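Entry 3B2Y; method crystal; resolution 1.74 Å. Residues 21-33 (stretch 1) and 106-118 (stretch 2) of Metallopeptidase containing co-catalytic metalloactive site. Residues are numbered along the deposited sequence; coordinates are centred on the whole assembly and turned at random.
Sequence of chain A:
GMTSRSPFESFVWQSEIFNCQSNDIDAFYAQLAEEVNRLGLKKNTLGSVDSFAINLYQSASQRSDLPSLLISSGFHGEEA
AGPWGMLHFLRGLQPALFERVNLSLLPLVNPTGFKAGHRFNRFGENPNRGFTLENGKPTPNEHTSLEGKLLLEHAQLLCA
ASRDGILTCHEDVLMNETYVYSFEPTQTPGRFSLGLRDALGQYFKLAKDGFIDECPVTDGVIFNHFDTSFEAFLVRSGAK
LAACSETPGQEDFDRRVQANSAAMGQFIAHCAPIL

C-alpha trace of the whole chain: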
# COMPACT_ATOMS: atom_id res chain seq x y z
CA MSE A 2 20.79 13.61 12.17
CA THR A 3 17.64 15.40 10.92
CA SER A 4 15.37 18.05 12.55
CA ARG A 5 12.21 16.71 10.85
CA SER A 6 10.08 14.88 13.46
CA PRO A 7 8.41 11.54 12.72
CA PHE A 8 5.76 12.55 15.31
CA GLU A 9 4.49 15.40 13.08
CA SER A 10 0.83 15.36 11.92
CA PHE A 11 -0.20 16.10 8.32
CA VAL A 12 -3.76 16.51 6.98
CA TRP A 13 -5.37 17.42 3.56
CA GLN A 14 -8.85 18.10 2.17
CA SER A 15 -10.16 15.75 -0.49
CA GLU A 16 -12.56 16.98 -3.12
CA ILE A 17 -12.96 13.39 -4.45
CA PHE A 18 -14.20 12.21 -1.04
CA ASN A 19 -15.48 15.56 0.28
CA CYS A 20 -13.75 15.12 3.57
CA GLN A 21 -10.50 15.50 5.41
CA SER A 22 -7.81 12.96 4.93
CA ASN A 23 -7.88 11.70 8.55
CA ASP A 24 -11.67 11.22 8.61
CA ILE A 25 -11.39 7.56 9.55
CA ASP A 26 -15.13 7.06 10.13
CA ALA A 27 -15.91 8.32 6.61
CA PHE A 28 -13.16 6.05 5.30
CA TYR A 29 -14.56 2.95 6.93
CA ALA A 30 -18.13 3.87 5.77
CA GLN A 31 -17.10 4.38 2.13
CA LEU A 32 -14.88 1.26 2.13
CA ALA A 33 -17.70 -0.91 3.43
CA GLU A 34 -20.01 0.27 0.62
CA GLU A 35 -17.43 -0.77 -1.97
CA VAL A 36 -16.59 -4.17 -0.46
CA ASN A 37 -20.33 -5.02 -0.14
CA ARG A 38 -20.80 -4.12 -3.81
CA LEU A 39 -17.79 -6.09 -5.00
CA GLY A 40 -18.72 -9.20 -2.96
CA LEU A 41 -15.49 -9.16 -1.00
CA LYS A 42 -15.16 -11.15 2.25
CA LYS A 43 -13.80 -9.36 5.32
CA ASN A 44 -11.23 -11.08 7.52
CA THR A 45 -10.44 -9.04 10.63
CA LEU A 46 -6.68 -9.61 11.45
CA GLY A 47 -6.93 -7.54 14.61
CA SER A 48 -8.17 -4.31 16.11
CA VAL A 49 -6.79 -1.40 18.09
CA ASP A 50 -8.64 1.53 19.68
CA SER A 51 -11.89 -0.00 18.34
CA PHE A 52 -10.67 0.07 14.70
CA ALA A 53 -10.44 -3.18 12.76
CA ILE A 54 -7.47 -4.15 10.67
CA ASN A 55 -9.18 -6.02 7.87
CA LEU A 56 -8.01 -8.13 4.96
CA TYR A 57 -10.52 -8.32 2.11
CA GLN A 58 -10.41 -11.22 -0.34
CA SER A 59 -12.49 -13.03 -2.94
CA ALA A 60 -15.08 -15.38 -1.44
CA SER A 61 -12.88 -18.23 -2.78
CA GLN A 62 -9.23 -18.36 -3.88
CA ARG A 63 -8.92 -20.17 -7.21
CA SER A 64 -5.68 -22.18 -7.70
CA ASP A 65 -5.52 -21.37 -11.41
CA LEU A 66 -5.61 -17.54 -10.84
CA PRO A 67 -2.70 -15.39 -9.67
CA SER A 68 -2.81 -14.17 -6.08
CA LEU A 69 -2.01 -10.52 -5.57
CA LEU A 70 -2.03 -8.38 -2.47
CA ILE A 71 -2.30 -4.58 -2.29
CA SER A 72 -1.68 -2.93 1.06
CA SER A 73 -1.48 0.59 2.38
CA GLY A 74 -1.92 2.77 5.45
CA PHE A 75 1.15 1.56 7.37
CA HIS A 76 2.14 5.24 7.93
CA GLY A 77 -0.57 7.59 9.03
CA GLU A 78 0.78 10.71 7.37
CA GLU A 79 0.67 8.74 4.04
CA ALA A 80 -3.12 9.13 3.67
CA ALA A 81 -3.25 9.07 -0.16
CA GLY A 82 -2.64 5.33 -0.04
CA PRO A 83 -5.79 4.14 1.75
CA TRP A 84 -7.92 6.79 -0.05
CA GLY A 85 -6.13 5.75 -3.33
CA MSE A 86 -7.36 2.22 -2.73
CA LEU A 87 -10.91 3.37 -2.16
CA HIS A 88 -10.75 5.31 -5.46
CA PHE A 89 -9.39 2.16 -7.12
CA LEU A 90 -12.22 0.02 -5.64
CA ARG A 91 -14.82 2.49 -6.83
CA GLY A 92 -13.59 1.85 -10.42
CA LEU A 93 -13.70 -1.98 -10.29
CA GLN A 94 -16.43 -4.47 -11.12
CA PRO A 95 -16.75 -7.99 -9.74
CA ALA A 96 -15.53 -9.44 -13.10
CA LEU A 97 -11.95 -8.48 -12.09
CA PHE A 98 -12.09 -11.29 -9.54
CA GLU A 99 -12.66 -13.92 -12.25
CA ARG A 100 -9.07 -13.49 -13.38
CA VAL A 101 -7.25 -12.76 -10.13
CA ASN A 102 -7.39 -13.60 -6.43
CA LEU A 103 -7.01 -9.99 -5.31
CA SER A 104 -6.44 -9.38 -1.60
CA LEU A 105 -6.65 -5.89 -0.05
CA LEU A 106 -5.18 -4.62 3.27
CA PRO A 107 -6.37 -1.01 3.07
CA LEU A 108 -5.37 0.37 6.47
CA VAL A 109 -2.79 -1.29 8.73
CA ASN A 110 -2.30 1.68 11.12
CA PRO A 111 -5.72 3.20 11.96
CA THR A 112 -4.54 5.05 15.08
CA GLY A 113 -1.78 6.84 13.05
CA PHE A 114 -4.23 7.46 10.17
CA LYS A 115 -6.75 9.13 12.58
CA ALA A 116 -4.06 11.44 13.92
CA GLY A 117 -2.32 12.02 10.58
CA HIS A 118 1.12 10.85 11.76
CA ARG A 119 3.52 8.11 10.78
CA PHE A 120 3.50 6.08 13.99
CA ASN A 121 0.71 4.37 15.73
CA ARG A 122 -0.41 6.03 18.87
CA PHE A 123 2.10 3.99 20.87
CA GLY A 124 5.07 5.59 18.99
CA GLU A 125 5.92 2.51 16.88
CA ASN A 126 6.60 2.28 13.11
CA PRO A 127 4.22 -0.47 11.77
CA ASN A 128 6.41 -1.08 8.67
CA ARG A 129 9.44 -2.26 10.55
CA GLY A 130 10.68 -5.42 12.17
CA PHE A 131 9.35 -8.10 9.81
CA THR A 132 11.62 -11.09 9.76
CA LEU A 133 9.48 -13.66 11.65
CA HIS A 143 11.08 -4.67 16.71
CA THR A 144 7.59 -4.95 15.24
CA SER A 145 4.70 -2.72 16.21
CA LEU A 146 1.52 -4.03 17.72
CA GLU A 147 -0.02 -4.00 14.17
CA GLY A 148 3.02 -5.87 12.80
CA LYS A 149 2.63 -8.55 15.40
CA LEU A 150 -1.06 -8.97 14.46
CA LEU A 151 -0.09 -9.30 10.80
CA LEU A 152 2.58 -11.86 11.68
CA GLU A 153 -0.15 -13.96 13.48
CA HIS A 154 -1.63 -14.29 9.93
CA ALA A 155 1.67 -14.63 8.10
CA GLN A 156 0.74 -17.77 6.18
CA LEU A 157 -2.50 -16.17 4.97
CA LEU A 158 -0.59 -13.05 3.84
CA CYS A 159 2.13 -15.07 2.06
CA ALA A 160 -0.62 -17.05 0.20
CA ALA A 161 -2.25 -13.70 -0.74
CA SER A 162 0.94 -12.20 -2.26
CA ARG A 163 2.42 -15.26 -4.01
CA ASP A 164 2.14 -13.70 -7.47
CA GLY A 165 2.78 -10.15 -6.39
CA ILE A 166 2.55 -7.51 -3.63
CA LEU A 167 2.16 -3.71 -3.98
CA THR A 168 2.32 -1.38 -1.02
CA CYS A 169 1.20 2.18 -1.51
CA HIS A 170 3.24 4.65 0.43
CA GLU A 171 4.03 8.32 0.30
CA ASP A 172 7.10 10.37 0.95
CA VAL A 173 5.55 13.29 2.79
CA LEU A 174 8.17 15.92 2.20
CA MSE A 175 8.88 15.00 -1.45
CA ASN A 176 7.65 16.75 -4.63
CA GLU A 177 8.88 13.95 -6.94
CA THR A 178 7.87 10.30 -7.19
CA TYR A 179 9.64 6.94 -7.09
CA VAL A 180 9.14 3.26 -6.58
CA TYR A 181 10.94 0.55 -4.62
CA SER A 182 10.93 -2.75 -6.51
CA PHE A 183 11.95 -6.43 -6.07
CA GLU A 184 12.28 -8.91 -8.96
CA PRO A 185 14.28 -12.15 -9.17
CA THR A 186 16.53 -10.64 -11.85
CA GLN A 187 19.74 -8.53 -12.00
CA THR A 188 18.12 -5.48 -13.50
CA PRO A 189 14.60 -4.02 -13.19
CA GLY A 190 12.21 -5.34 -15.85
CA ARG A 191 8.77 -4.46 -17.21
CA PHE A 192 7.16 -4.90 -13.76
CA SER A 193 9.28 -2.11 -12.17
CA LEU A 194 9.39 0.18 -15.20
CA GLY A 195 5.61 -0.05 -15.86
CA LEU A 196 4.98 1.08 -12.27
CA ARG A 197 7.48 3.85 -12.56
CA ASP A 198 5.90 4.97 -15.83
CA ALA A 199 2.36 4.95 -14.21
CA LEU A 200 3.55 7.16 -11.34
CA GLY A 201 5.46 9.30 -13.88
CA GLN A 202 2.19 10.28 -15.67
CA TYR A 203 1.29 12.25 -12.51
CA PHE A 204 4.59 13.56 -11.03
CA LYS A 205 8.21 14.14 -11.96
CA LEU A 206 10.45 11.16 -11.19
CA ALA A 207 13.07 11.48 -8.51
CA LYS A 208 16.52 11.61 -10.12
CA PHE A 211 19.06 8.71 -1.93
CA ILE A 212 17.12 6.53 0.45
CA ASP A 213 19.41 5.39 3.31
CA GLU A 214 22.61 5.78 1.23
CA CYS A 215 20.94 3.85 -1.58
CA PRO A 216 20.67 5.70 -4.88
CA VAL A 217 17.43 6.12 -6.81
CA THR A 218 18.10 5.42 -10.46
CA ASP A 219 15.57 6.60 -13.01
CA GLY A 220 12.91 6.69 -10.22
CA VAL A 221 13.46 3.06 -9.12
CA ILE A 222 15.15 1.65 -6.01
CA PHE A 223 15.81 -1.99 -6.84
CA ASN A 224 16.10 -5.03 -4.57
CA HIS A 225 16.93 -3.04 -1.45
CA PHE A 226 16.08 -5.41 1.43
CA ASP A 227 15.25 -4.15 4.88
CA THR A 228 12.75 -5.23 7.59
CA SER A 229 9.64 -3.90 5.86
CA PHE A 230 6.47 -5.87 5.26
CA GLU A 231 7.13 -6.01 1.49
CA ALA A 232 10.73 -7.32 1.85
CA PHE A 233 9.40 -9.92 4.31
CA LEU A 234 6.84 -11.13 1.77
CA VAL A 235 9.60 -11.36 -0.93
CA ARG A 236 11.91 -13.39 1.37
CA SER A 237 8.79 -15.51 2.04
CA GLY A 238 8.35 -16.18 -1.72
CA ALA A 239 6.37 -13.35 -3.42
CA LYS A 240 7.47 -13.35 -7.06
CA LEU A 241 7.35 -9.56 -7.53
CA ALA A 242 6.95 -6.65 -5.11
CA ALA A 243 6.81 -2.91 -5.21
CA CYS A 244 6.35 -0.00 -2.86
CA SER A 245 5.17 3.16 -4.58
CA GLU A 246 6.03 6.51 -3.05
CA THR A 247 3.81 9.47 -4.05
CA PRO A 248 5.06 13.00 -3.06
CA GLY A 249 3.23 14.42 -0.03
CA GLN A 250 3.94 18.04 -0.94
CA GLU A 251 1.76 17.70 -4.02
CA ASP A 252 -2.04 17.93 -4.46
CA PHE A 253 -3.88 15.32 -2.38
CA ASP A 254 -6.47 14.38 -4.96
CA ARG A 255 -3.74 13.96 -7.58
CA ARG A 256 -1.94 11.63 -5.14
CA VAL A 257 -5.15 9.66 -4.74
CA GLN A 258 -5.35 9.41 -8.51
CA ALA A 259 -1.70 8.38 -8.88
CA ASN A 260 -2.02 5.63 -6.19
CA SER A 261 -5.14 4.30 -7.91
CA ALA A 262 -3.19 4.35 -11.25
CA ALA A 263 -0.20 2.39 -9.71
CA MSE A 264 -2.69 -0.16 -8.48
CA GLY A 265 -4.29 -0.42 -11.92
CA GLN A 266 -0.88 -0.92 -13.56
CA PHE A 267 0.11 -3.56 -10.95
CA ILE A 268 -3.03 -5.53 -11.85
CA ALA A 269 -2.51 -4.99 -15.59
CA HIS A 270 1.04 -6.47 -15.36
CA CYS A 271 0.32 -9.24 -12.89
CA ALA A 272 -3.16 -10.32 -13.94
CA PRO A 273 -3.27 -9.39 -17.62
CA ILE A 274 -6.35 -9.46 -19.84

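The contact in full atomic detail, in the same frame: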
# COMPACT_ATOMS: atom_id res chain seq x y z
N GLN A 21 -11.89 15.44 5.05
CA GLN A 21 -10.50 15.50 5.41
C GLN A 21 -9.86 14.13 5.36
O GLN A 21 -10.50 13.07 5.58
CB GLN A 21 -10.37 16.05 6.82
CG GLN A 21 -9.02 16.66 7.11
CD GLN A 21 -9.11 17.74 8.24
OE1 GLN A 21 -9.14 18.92 7.96
NE2 GLN A 21 -9.17 17.30 9.49
N SER A 22 -8.55 14.15 5.12
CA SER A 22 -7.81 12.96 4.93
C SER A 22 -7.74 12.00 6.12
O SER A 22 -7.44 10.84 5.93
CB SER A 22 -6.40 13.28 4.41
OG SER A 22 -5.67 14.08 5.27
N ASN A 23 -7.93 12.51 7.34
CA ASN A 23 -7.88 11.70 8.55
C ASN A 23 -9.26 11.35 9.08
O ASN A 23 -9.39 10.95 10.24
CB ASN A 23 -7.01 12.35 9.64
CG ASN A 23 -7.63 13.58 10.20
OD1 ASN A 23 -8.41 14.23 9.51
ND2 ASN A 23 -7.30 13.93 11.45
N ASP A 24 -10.28 11.48 8.21
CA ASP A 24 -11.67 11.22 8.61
C ASP A 24 -11.86 9.70 8.50
O ASP A 24 -12.35 9.15 7.50
CB ASP A 24 -12.65 12.02 7.78
CG ASP A 24 -14.05 11.89 8.25
OD1 ASP A 24 -14.31 11.00 9.10
OD2 ASP A 24 -14.88 12.72 7.81
N ILE A 25 -11.46 9.04 9.57
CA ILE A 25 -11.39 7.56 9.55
C ILE A 25 -12.79 6.92 9.55
O ILE A 25 -13.02 5.89 8.93
CB ILE A 25 -10.52 7.06 10.75
CG1 ILE A 25 -10.22 5.57 10.62
CG2 ILE A 25 -11.16 7.34 12.06
CD1 ILE A 25 -9.03 5.09 11.52
N ASP A 26 -13.78 7.59 10.15
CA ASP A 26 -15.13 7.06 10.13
C ASP A 26 -15.72 7.09 8.72
O ASP A 26 -16.33 6.14 8.29
CB ASP A 26 -16.05 7.84 11.09
CG ASP A 26 -15.70 7.57 12.59
OD1 ASP A 26 -15.22 6.46 12.94
OD2 ASP A 26 -15.94 8.47 13.41
N ALA A 27 -15.49 8.19 8.01
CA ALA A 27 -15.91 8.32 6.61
C ALA A 27 -15.22 7.26 5.79
O ALA A 27 -15.85 6.63 4.95
CB ALA A 27 -15.56 9.69 6.06
N PHE A 28 -13.92 7.09 6.03
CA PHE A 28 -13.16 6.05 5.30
C PHE A 28 -13.80 4.68 5.46
O PHE A 28 -14.12 4.01 4.45
CB PHE A 28 -11.71 6.01 5.78
CG PHE A 28 -10.86 5.00 5.05
CD1 PHE A 28 -10.48 5.20 3.75
CD2 PHE A 28 -10.53 3.82 5.68
CE1 PHE A 28 -9.73 4.26 3.11
CE2 PHE A 28 -9.80 2.87 5.06
CZ PHE A 28 -9.41 3.06 3.78
N TYR A 29 -14.03 4.28 6.71
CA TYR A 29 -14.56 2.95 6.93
C TYR A 29 -15.96 2.79 6.28
O TYR A 29 -16.26 1.75 5.71
CB TYR A 29 -14.61 2.65 8.43
CG TYR A 29 -13.30 2.16 9.00
CD1 TYR A 29 -12.85 0.87 8.76
CD2 TYR A 29 -12.56 2.93 9.88
CE1 TYR A 29 -11.66 0.37 9.32
CE2 TYR A 29 -11.35 2.42 10.44
CZ TYR A 29 -10.92 1.17 10.15
OH TYR A 29 -9.73 0.75 10.72
N ALA A 30 -16.80 3.81 6.43
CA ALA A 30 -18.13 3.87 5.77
C ALA A 30 -18.08 3.71 4.26
O ALA A 30 -18.78 2.87 3.69
CB ALA A 30 -18.92 5.19 6.19
N GLN A 31 -17.20 4.47 3.58
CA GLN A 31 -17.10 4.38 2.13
C GLN A 31 -16.55 3.01 1.72
O GLN A 31 -17.05 2.40 0.77
CB GLN A 31 -16.25 5.54 1.57
CG GLN A 31 -16.94 6.94 1.65
N LEU A 32 -15.52 2.55 2.42
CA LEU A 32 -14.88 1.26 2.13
C LEU A 32 -15.91 0.11 2.19
O LEU A 32 -15.95 -0.77 1.37
CB LEU A 32 -13.81 1.01 3.18
CG LEU A 32 -13.17 -0.36 3.14
CD1 LEU A 32 -12.53 -0.57 1.74
CD2 LEU A 32 -12.10 -0.49 4.26
N ALA A 33 -16.73 0.13 3.22
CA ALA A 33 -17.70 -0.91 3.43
C ALA A 33 -18.74 -0.97 2.30
O ALA A 33 -19.16 -2.06 1.89
CB ALA A 33 -18.37 -0.72 4.77
N LEU A 106 -5.50 -4.95 1.87
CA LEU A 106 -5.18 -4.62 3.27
C LEU A 106 -5.09 -3.07 3.32
O LEU A 106 -4.04 -2.48 3.24
CB LEU A 106 -3.89 -5.35 3.67
CG LEU A 106 -3.40 -5.48 5.08
CD1 LEU A 106 -4.37 -6.36 5.90
CD2 LEU A 106 -2.04 -6.18 5.03
N PRO A 107 -6.25 -2.41 3.36
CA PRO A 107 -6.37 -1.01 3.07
C PRO A 107 -5.73 -0.10 4.12
O PRO A 107 -5.34 1.01 3.81
CB PRO A 107 -7.90 -0.75 3.12
CG PRO A 107 -8.52 -2.03 3.00
CD PRO A 107 -7.55 -3.04 3.60
N LEU A 108 -5.71 -0.54 5.38
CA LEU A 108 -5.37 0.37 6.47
C LEU A 108 -4.80 -0.38 7.66
O LEU A 108 -5.55 -0.83 8.52
CB LEU A 108 -6.58 1.16 6.91
CG LEU A 108 -6.41 2.21 8.03
CD1 LEU A 108 -5.18 3.18 7.71
CD2 LEU A 108 -7.74 3.01 8.30
N VAL A 109 -3.48 -0.51 7.71
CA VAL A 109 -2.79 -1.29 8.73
C VAL A 109 -2.61 -0.52 10.08
O VAL A 109 -2.62 -1.13 11.16
CB VAL A 109 -1.46 -1.72 8.16
CG1 VAL A 109 -0.52 -2.28 9.23
CG2 VAL A 109 -1.69 -2.70 6.99
N ASN A 110 -2.58 0.80 10.00
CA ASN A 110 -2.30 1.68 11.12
C ASN A 110 -3.46 2.71 11.35
O ASN A 110 -3.36 3.88 11.07
CB ASN A 110 -1.04 2.43 10.84
CG ASN A 110 -0.61 3.35 11.98
OD1 ASN A 110 -1.13 3.34 13.10
ND2 ASN A 110 0.40 4.16 11.68
N PRO A 111 -4.60 2.22 11.80
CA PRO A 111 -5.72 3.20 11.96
C PRO A 111 -5.50 4.26 12.99
O PRO A 111 -5.96 5.39 12.79
CB PRO A 111 -6.87 2.29 12.39
CG PRO A 111 -6.21 1.09 12.98
CD PRO A 111 -5.05 0.87 12.06
N THR A 112 -4.77 3.98 14.07
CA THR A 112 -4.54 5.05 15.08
C THR A 112 -3.65 6.22 14.53
O THR A 112 -3.96 7.37 14.76
CB THR A 112 -4.03 4.50 16.40
OG1 THR A 112 -2.69 4.01 16.26
CG2 THR A 112 -4.99 3.42 16.92
N GLY A 113 -2.63 5.88 13.74
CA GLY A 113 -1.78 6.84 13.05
C GLY A 113 -2.56 7.60 11.98
O GLY A 113 -2.39 8.82 11.84
N PHE A 114 -3.39 6.89 11.23
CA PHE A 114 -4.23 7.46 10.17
C PHE A 114 -5.16 8.54 10.78
O PHE A 114 -5.27 9.62 10.24
CB PHE A 114 -5.00 6.36 9.48
CG PHE A 114 -5.88 6.81 8.36
CD1 PHE A 114 -5.39 6.92 7.07
CD2 PHE A 114 -7.23 7.02 8.58
CE1 PHE A 114 -6.23 7.26 6.01
CE2 PHE A 114 -8.07 7.36 7.53
CZ PHE A 114 -7.56 7.47 6.24
N LYS A 115 -5.83 8.20 11.88
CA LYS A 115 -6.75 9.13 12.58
C LYS A 115 -6.03 10.40 13.00
O LYS A 115 -6.61 11.51 12.99
CB LYS A 115 -7.40 8.41 13.80
CG LYS A 115 -8.32 9.26 14.62
CD LYS A 115 -8.96 8.42 15.74
CE LYS A 115 -9.58 9.32 16.79
NZ LYS A 115 -8.52 9.88 17.65
N ALA A 116 -4.78 10.28 13.41
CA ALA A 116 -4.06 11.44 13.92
C ALA A 116 -3.13 12.08 12.90
O ALA A 116 -2.39 13.01 13.22
CB ALA A 116 -3.30 11.04 15.16
N GLY A 117 -3.18 11.57 11.67
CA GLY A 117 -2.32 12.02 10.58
C GLY A 117 -0.81 11.95 10.79
O GLY A 117 -0.06 12.77 10.23
N HIS A 118 -0.33 10.99 11.56
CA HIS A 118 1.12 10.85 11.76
C HIS A 118 1.60 9.42 11.49
O HIS A 118 0.85 8.48 11.56
CB HIS A 118 1.57 11.34 13.15
CG HIS A 118 0.91 10.68 14.33
ND1 HIS A 118 0.83 9.31 14.49
CD2 HIS A 118 0.39 11.21 15.46
CE1 HIS A 118 0.22 9.03 15.62
NE2 HIS A 118 -0.05 10.16 16.24

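Packing of residues 21-33 against residues 106-118 in a metallopeptidase chain. The first stretch enters through a type I turn from Gln-21 to Asp-24 and continues as a helix from Ile-25 onward; the second runs through an irregular segment into a short helix, 111-115. The two helix axes come no closer than 11.0 Å, a separation that leaves room for side chains between the two helices, and their N-to-C directions differ by 121°. The backbones draw nearest at the turn, where the CA atoms of Asn-23 and Lys-115 are 4.9 Å apart; farther along, Leu-32 CA and Pro-107 CA are separated by 8.9 Å. Together the stretches bury 548 Å².

Phe-114 has the largest covered area. Its CA-to-CB bond points sideways, but with chi1 at t the ring comes nearer to the first stretch and meets the start of its helix. Ile-25 CA lies at the ring edge, 3.9 Å from Phe-114 CE2, and the side chains also touch, Ile-25 CG1 to Phe-114 CD2 at 3.9 Å. Ser-22 O approaches Phe-114 CZ to 3.4 Å. The edge of Phe-114 is directed toward the face of Phe-28, with centroids 5.4 Å apart and planes at 52°; this arrangement sets the slightly positive rim of one ring against the electron-rich face of the other.

Ile-25 is next in covered area and points toward the second stretch. With both chi angles at t, its side chain reaches out so that Ile-25 CD1 lies 3.6 Å from Pro-111 CB and 4.0 Å from Leu-108 CD2, joining the start of the short helix to the segment before it. Ile-25 CD1 is also 3.3 Å from Pro-111 O, a close van der Waals contact. Pro-111 O also accepts a helical hydrogen bond from Lys-115 N at 3.0 Å. Ile-25 CG2 meets the aliphatic part of Lys-115 at CG, 4.3 Å away, before the end of the lysine leads away.

Asn-23 supplies the one hydrogen bond between the stretches: Asn-23 ND2 donates to Lys-115 O at 3.0 Å, with an N-H...acceptor angle of 139°. Asn-23 OD1 accepts from Gln-21 NE2 at 3.2 Å, so both ends of the amide are used. Asn-23 CB packs 3.3 Å from Phe-114 O, which in turn accepts from Gly-117 N at 3.2 Å in the Schellman motif that ends the short helix. Positive phi at Gly-117 favours glycine.

Farther along the first helix, the contact is largely apolar. Phe-28 brings CE2 to 3.8 Å from Leu-108 CD2, while Pro-107 CB lies at the ring edge, 4.2 Å from Phe-28 CZ. Tyr-29 CZ lies 4.1 Å from Leu-108 CD2, while its hydroxyl is hydrogen-bonded elsewhere in the structure, and Leu-32 CD2 meets Pro-107 CG at 4.1 Å. Side-chain caps satisfy free amides at both helix starts: Asp-24 OD1 accepts from Ala-27 N at 3.2 Å, and Asn-110 OD1 from Gly-113 N at 3.0 Å.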